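Side-chain contacts in fluoroacetyl-CoA-specific thioesterase-like domain-containing protein (Thermanaerovibrio acidaminovorans, PDB 3QOO), which is of unknown function but adopts the hot-dog fold and, like related fluoroacetyl-CoA-specific thioesterases, may act on acyl-CoA thioesters: residues K20-S25 with E37-A42; A42-T47 with P111-L116; V91-V94 with V99-S102. All blocks are in the same frame, centred on the assembly; numbering follows the deposited sequence. Where two conformers were deposited one is given.

Contact 1. Residues K20-S25 with E37-A42. With NA (sodium ion), chain B.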
# COMPACT_ATOMS: atom_id res chain seq x y z
N LYS A 20 4.99 15.80 2.68
CA LYS A 20 5.79 14.97 1.83
C LYS A 20 5.82 15.60 0.45
O LYS A 20 4.75 15.80 -0.14
CB LYS A 20 5.10 13.59 1.80
CG LYS A 20 5.53 12.64 0.79
CD LYS A 20 6.89 12.11 1.00
CE LYS A 20 7.21 11.14 -0.13
NZ LYS A 20 8.61 10.60 -0.05
N LYS A 21 7.01 15.87 -0.09
CA LYS A 21 7.14 16.36 -1.47
C LYS A 21 7.13 15.17 -2.43
O LYS A 21 7.84 14.17 -2.23
CB LYS A 21 8.42 17.18 -1.68
CG LYS A 21 8.30 18.03 -2.96
CD LYS A 21 9.36 19.02 -3.13
CE LYS A 21 9.37 19.99 -2.02
NZ LYS A 21 8.42 21.11 -2.19
N VAL A 22 6.35 15.26 -3.48
CA VAL A 22 6.27 14.15 -4.43
C VAL A 22 7.51 14.17 -5.31
O VAL A 22 7.75 15.12 -6.06
CB VAL A 22 4.98 14.18 -5.27
CG1 VAL A 22 4.95 13.01 -6.24
CG2 VAL A 22 3.74 14.22 -4.38
N SER A 23 8.26 13.07 -5.28
CA SER A 23 9.49 12.91 -6.04
C SER A 23 9.42 11.67 -6.92
O SER A 23 8.50 10.87 -6.81
CB SER A 23 10.70 12.85 -5.13
OG SER A 23 10.75 11.61 -4.44
N VAL A 24 10.42 11.49 -7.77
CA VAL A 24 10.41 10.38 -8.71
C VAL A 24 10.31 9.02 -7.98
O VAL A 24 9.63 8.10 -8.44
CB VAL A 24 11.60 10.46 -9.73
CG1 VAL A 24 12.94 10.35 -9.02
CG2 VAL A 24 11.43 9.46 -10.91
N SER A 25 10.91 8.89 -6.79
CA SER A 25 10.84 7.62 -6.06
C SER A 25 9.46 7.31 -5.53
O SER A 25 9.16 6.18 -5.16
CB SER A 25 11.87 7.57 -4.96
OG SER A 25 11.61 8.51 -3.97
N GLU A 37 3.76 10.80 -13.56
CA GLU A 37 3.54 12.19 -13.16
C GLU A 37 3.02 12.34 -11.74
O GLU A 37 3.04 13.43 -11.23
CB GLU A 37 2.59 12.95 -14.10
CG GLU A 37 3.28 13.55 -15.28
CD GLU A 37 2.45 14.54 -16.07
OE1 GLU A 37 1.94 15.53 -15.52
OE2 GLU A 37 2.39 14.39 -17.29
N PHE A 38 2.54 11.29 -11.10
CA PHE A 38 1.90 11.47 -9.80
C PHE A 38 2.17 10.35 -8.83
O PHE A 38 2.60 9.26 -9.18
CB PHE A 38 0.41 11.73 -9.99
CG PHE A 38 -0.31 10.68 -10.80
CD1 PHE A 38 -0.83 9.56 -10.19
CD2 PHE A 38 -0.53 10.87 -12.15
CE1 PHE A 38 -1.52 8.63 -10.91
CE2 PHE A 38 -1.21 9.95 -12.89
CZ PHE A 38 -1.71 8.83 -12.29
N MSE A 39 1.93 10.65 -7.56
CA MSE A 39 2.29 9.77 -6.47
C MSE A 39 1.51 8.46 -6.52
O MSE A 39 0.30 8.45 -6.76
CB MSE A 39 1.99 10.50 -5.15
CG MSE A 39 2.34 9.70 -3.88
SE MSE A 39 2.26 10.77 -2.24
CE MSE A 39 4.05 10.92 -2.25
N SER A 40 2.21 7.35 -6.28
CA SER A 40 1.63 6.00 -6.32
C SER A 40 0.91 5.65 -5.03
O SER A 40 1.13 6.22 -3.95
CB SER A 40 2.73 4.99 -6.52
OG SER A 40 3.49 4.86 -5.34
N THR A 41 0.06 4.64 -5.12
CA THR A 41 -0.61 4.13 -3.94
C THR A 41 0.39 3.61 -2.91
O THR A 41 0.21 3.83 -1.72
CB THR A 41 -1.59 3.03 -4.30
OG1 THR A 41 -2.43 3.51 -5.37
CG2 THR A 41 -2.47 2.65 -3.11
N ALA A 42 1.44 2.95 -3.37
CA ALA A 42 2.46 2.44 -2.46
C ALA A 42 3.11 3.58 -1.68
O ALA A 42 3.40 3.44 -0.48
CB ALA A 42 3.55 1.67 -3.22
NA NA B . 12.78 10.55 -3.54
O HOH W 1 13.56 10.45 -5.86
O HOH W 2 11.83 10.73 -1.39
O HOH W 3 14.63 9.24 -2.75
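In this hot-dog protein the strand 15-21 runs out into a sodium-binding loop, and the chain leading into the helix 41-56 packs against that exit through selenomethionine Met39. The terminal methyl does most of the touching: CE of Met39 lies 3.8 Å from CG of Lys20 and 3.9 Å from CG2 of Val22. The Met39 chain leaves the backbone with CG anti to N (chi1 -179°), stays extended through SE, then bends at the last torsion, which turns CE against both Lys20 and Val22. Nearer the backbone, CG1 of Val22 rests 4.0 Å from CB of Met39, and the valine thus meets both the root and the end of the longer side chain. Lys20 offers only its methylenes; its ammonium NZ goes on to a salt bridge with Asp26. Beyond Val22 the chain turns to the metal, where OG of Ser23 (2.5 Å) and OG of Ser25 (2.4 Å) bind the sodium ion with three waters. One of these waters also accepts a hydrogen bond from N of Ser25, and Asp26 OD2 is hydrogen-bonded to Ser23 OG. The chemistry changes along the chain: methyl and methylene groups of Lys20 and Val22 meet Met39, while further on the serine hydroxyls coordinate the sodium ion and the Asp26 carboxylate probably offsets part of the nearby positive charge.

Contact 2. Residues A42-T47 with P111-L116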
# COMPACT_ATOMS: atom_id res chain seq x y z
N ALA A 42 1.44 2.95 -3.37
CA ALA A 42 2.46 2.44 -2.46
C ALA A 42 3.11 3.58 -1.68
O ALA A 42 3.40 3.44 -0.48
CB ALA A 42 3.55 1.67 -3.22
N ALA A 43 3.33 4.72 -2.33
CA ALA A 43 3.90 5.88 -1.66
C ALA A 43 2.96 6.42 -0.60
O ALA A 43 3.40 6.80 0.49
CB ALA A 43 4.25 6.96 -2.66
N PHE A 44 1.68 6.54 -0.91
CA PHE A 44 0.71 6.95 0.10
C PHE A 44 0.74 6.01 1.29
O PHE A 44 0.72 6.45 2.45
CB PHE A 44 -0.71 7.01 -0.46
CG PHE A 44 -0.96 8.20 -1.34
CD1 PHE A 44 -1.12 9.45 -0.81
CD2 PHE A 44 -1.14 8.05 -2.69
CE1 PHE A 44 -1.36 10.54 -1.59
CE2 PHE A 44 -1.40 9.15 -3.49
CZ PHE A 44 -1.51 10.39 -2.94
N LEU A 45 0.83 4.71 1.02
CA LEU A 45 0.87 3.71 2.07
C LEU A 45 2.14 3.84 2.92
O LEU A 45 2.08 3.84 4.16
CB LEU A 45 0.72 2.32 1.48
CG LEU A 45 0.09 1.24 2.36
CD1 LEU A 45 -0.34 0.07 1.52
CD2 LEU A 45 1.01 0.79 3.47
N GLU A 46 3.30 3.96 2.28
CA GLU A 46 4.55 4.07 3.00
C GLU A 46 4.51 5.27 3.97
O GLU A 46 5.00 5.20 5.10
CB GLU A 46 5.70 4.25 2.01
CG GLU A 46 7.03 4.38 2.67
CD GLU A 46 8.16 4.65 1.70
OE1 GLU A 46 7.94 4.52 0.47
OE2 GLU A 46 9.26 4.99 2.19
N THR A 47 3.93 6.38 3.52
CA THR A 47 3.91 7.59 4.31
C THR A 47 2.94 7.45 5.50
O THR A 47 3.21 7.87 6.62
CB THR A 47 3.57 8.80 3.44
OG1 THR A 47 4.43 8.84 2.27
CG2 THR A 47 3.70 10.05 4.27
N PRO A 111 -8.15 17.34 -1.19
CA PRO A 111 -7.79 15.98 -0.84
C PRO A 111 -7.28 15.18 -2.04
O PRO A 111 -7.84 15.31 -3.14
CB PRO A 111 -9.11 15.38 -0.34
CG PRO A 111 -10.04 16.49 -0.12
CD PRO A 111 -9.58 17.64 -0.94
N VAL A 112 -6.26 14.37 -1.81
CA VAL A 112 -5.73 13.50 -2.83
C VAL A 112 -5.89 12.01 -2.51
O VAL A 112 -5.91 11.19 -3.42
CB VAL A 112 -4.28 13.83 -3.20
CG1 VAL A 112 -4.20 15.20 -3.87
CG2 VAL A 112 -3.33 13.76 -2.00
N ALA A 113 -5.96 11.64 -1.23
CA ALA A 113 -6.12 10.24 -0.84
C ALA A 113 -6.62 10.16 0.58
O ALA A 113 -6.46 11.10 1.38
CB ALA A 113 -4.81 9.44 -0.96
N THR A 114 -7.22 9.03 0.92
CA THR A 114 -7.58 8.67 2.28
C THR A 114 -7.11 7.24 2.54
O THR A 114 -6.79 6.51 1.59
CB THR A 114 -9.07 8.79 2.53
OG1 THR A 114 -9.78 8.03 1.57
CG2 THR A 114 -9.50 10.27 2.50
N GLY A 115 -7.07 6.84 3.79
CA GLY A 115 -6.64 5.51 4.11
C GLY A 115 -6.94 5.06 5.50
O GLY A 115 -7.43 5.86 6.32
N LEU A 116 -6.60 3.81 5.80
CA LEU A 116 -6.62 3.33 7.14
C LEU A 116 -5.51 2.30 7.30
O LEU A 116 -5.10 1.65 6.34
CB LEU A 116 -7.93 2.77 7.54
CG LEU A 116 -8.33 1.45 7.01
CD1 LEU A 116 -7.50 0.24 7.56
CD2 LEU A 116 -9.82 1.22 7.31
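The central helix of the hot-dog fold, here 41-56, lies against the sheet that wraps it, and Phe44, in its first turn, reaches strand 110-123. The phenyl ring meets the strand at two consecutive residues. CB of Ala113 sits over one face, 3.8 Å from the ring centroid and 15° off the normal, a CH-pi contact displaced toward the CD1-CE1 side of the ring; its distance to Phe44 CE1 is 3.7 Å. The second partner, Val112, approaches obliquely, its CG2 being 3.8 Å from the same CE1 of Phe44, and the two side chains cross at about a right angle. With CG placed anti to the carbonyl carbon (chi1 -75°), the ring is carried off the helix flank toward the strand. That two neighbours on one strand can both turn to the ring, where regular alternation would send one of them to the other face, follows from a classic beta bulge: Val112 and Ala113 both face Ala105 of strand 98-107, and Ala105 itself touches Phe44. The bulge lies where the sheet faces the central helix of the hot-dog fold. On the helix, Thr47 turns its hydroxyl back to the carbonyl of Ala43, OG1 donating to O over 2.9 Å, while the routine bond from Thr47 N reaches that oxygen from the opposite face of the carbonyl plane. The same turn of the helix also meets the second subunit, with Ala42 against Ala42 and Leu45 against Leu45 of the partner chain, and Glu46 forms a salt bridge to Arg31 of the second subunit.

Contact 3. Residues V91-V94 with V99-S102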
# COMPACT_ATOMS: atom_id res chain seq x y z
N VAL A 91 -5.50 8.31 15.42
CA VAL A 91 -6.02 7.12 16.09
C VAL A 91 -7.54 7.10 16.01
O VAL A 91 -8.21 8.02 16.51
CB VAL A 91 -5.56 7.02 17.54
CG1 VAL A 91 -6.22 5.83 18.24
CG2 VAL A 91 -4.02 6.97 17.60
N ASP A 92 -8.09 6.07 15.38
CA ASP A 92 -9.53 5.91 15.22
C ASP A 92 -10.14 5.10 16.36
O ASP A 92 -11.13 5.52 16.97
CB ASP A 92 -9.84 5.25 13.86
CG ASP A 92 -11.31 5.09 13.64
OD1 ASP A 92 -11.98 6.12 13.44
OD2 ASP A 92 -11.80 3.94 13.67
N ARG A 93 -9.54 3.96 16.65
CA ARG A 93 -10.00 3.11 17.72
C ARG A 93 -8.93 2.15 18.18
O ARG A 93 -7.95 1.94 17.49
CB ARG A 93 -11.25 2.37 17.36
CG ARG A 93 -11.06 1.37 16.32
CD ARG A 93 -12.42 0.69 15.97
NE ARG A 93 -12.26 -0.45 15.06
CZ ARG A 93 -12.13 -0.39 13.74
NH1 ARG A 93 -12.14 0.78 13.08
NH2 ARG A 93 -11.99 -1.53 13.07
N VAL A 94 -9.11 1.63 19.40
CA VAL A 94 -8.27 0.58 19.94
C VAL A 94 -9.09 -0.71 20.16
O VAL A 94 -10.24 -0.65 20.60
CB VAL A 94 -7.68 1.03 21.26
CG1 VAL A 94 -6.88 -0.13 21.90
CG2 VAL A 94 -6.85 2.26 21.03
N VAL A 99 -4.48 -1.15 17.14
CA VAL A 99 -4.86 0.23 16.97
C VAL A 99 -5.22 0.41 15.50
O VAL A 99 -4.46 0.01 14.62
CB VAL A 99 -3.73 1.22 17.38
CG1 VAL A 99 -4.22 2.65 17.24
CG2 VAL A 99 -3.21 0.92 18.80
N VAL A 100 -6.38 1.01 15.24
CA VAL A 100 -6.75 1.36 13.87
C VAL A 100 -6.61 2.89 13.74
O VAL A 100 -7.11 3.64 14.60
CB VAL A 100 -8.19 0.93 13.55
CG1 VAL A 100 -8.53 1.36 12.11
CG2 VAL A 100 -8.37 -0.60 13.68
N LEU A 101 -5.88 3.32 12.72
CA LEU A 101 -5.64 4.70 12.42
C LEU A 101 -6.22 5.06 11.07
O LEU A 101 -6.17 4.25 10.14
CB LEU A 101 -4.14 4.97 12.41
CG LEU A 101 -3.44 4.59 13.73
CD1 LEU A 101 -2.76 3.23 13.61
CD2 LEU A 101 -2.42 5.63 14.14
N SER A 102 -6.77 6.26 10.96
CA SER A 102 -7.22 6.78 9.70
C SER A 102 -6.19 7.76 9.13
O SER A 102 -5.34 8.26 9.86
CB SER A 102 -8.53 7.49 9.91
OG SER A 102 -8.40 8.58 10.79
O HOH W 4 -10.42 8.59 12.64
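Strands 84-95 and 98-107 form an antiparallel hairpin whose pairing at Val100 is doubled on one side. O of Val100 accepts from N of Asp92 (2.7 Å), in the carbonyl plane, and more distantly from N of Arg93 (3.2 Å); N of Val100 returns a bond to O of Arg93 (2.9 Å). Asp92 and Arg93 facing one residue make a classic beta bulge, and the register shifts by one there. On the sheet face that carries Arg93 and Val100, the guanidinium lies flat over CG2 of Val100, which is 3.8 Å from CZ of Arg93 and centred under the plane. CG of Arg93 stands between the backbone N and carbonyl carbon (chi1 68°), and the extended chain then runs alongside the valine. NE of Arg93 forms a salt bridge with Glu95; in the conformer of Asp92 given, NH1 of Arg93 also meets OD2 of Asp92 in a salt bridge of 3.2 Å, and a water joins OD1 of Asp92 to OG of Ser102. On the other face the contacts are apolar, CG1 of Val91 reaching CG1 of Val99 at 3.9 Å and CG2 of Val91 reaching CD2 of Leu101 at 4.0 Å. That face packs on the helix 41-56, where Ile55 touches Val91 and Leu101 and Leu56 touches Val99, while Val94 meets the helix 6-9; strands 15-21 and 110-123 flank the hairpin in the sheet.

Contacts 1 and 2 are buried and share Ala42 and the helix 41-56: one secures the chain entering it, the other sets its first turn against the sheet. They meet directly, SE of Met39 lying 3.7 Å from CE1 of Phe44, and both adjoin the second subunit. Contact 3, partly buried, lies across the chain's centre from contact 1 and joins strand to strand, yet its apolar face packs on the far end of that helix. Its backbone hydrogen bonds and the charged groups on its other face contrast with the purely apolar joins between segments in the other two. Beta bulges occur in both contacts 2 and 3. These two also touch, CB of Leu116 lying against the carbonyl oxygen of Leu101.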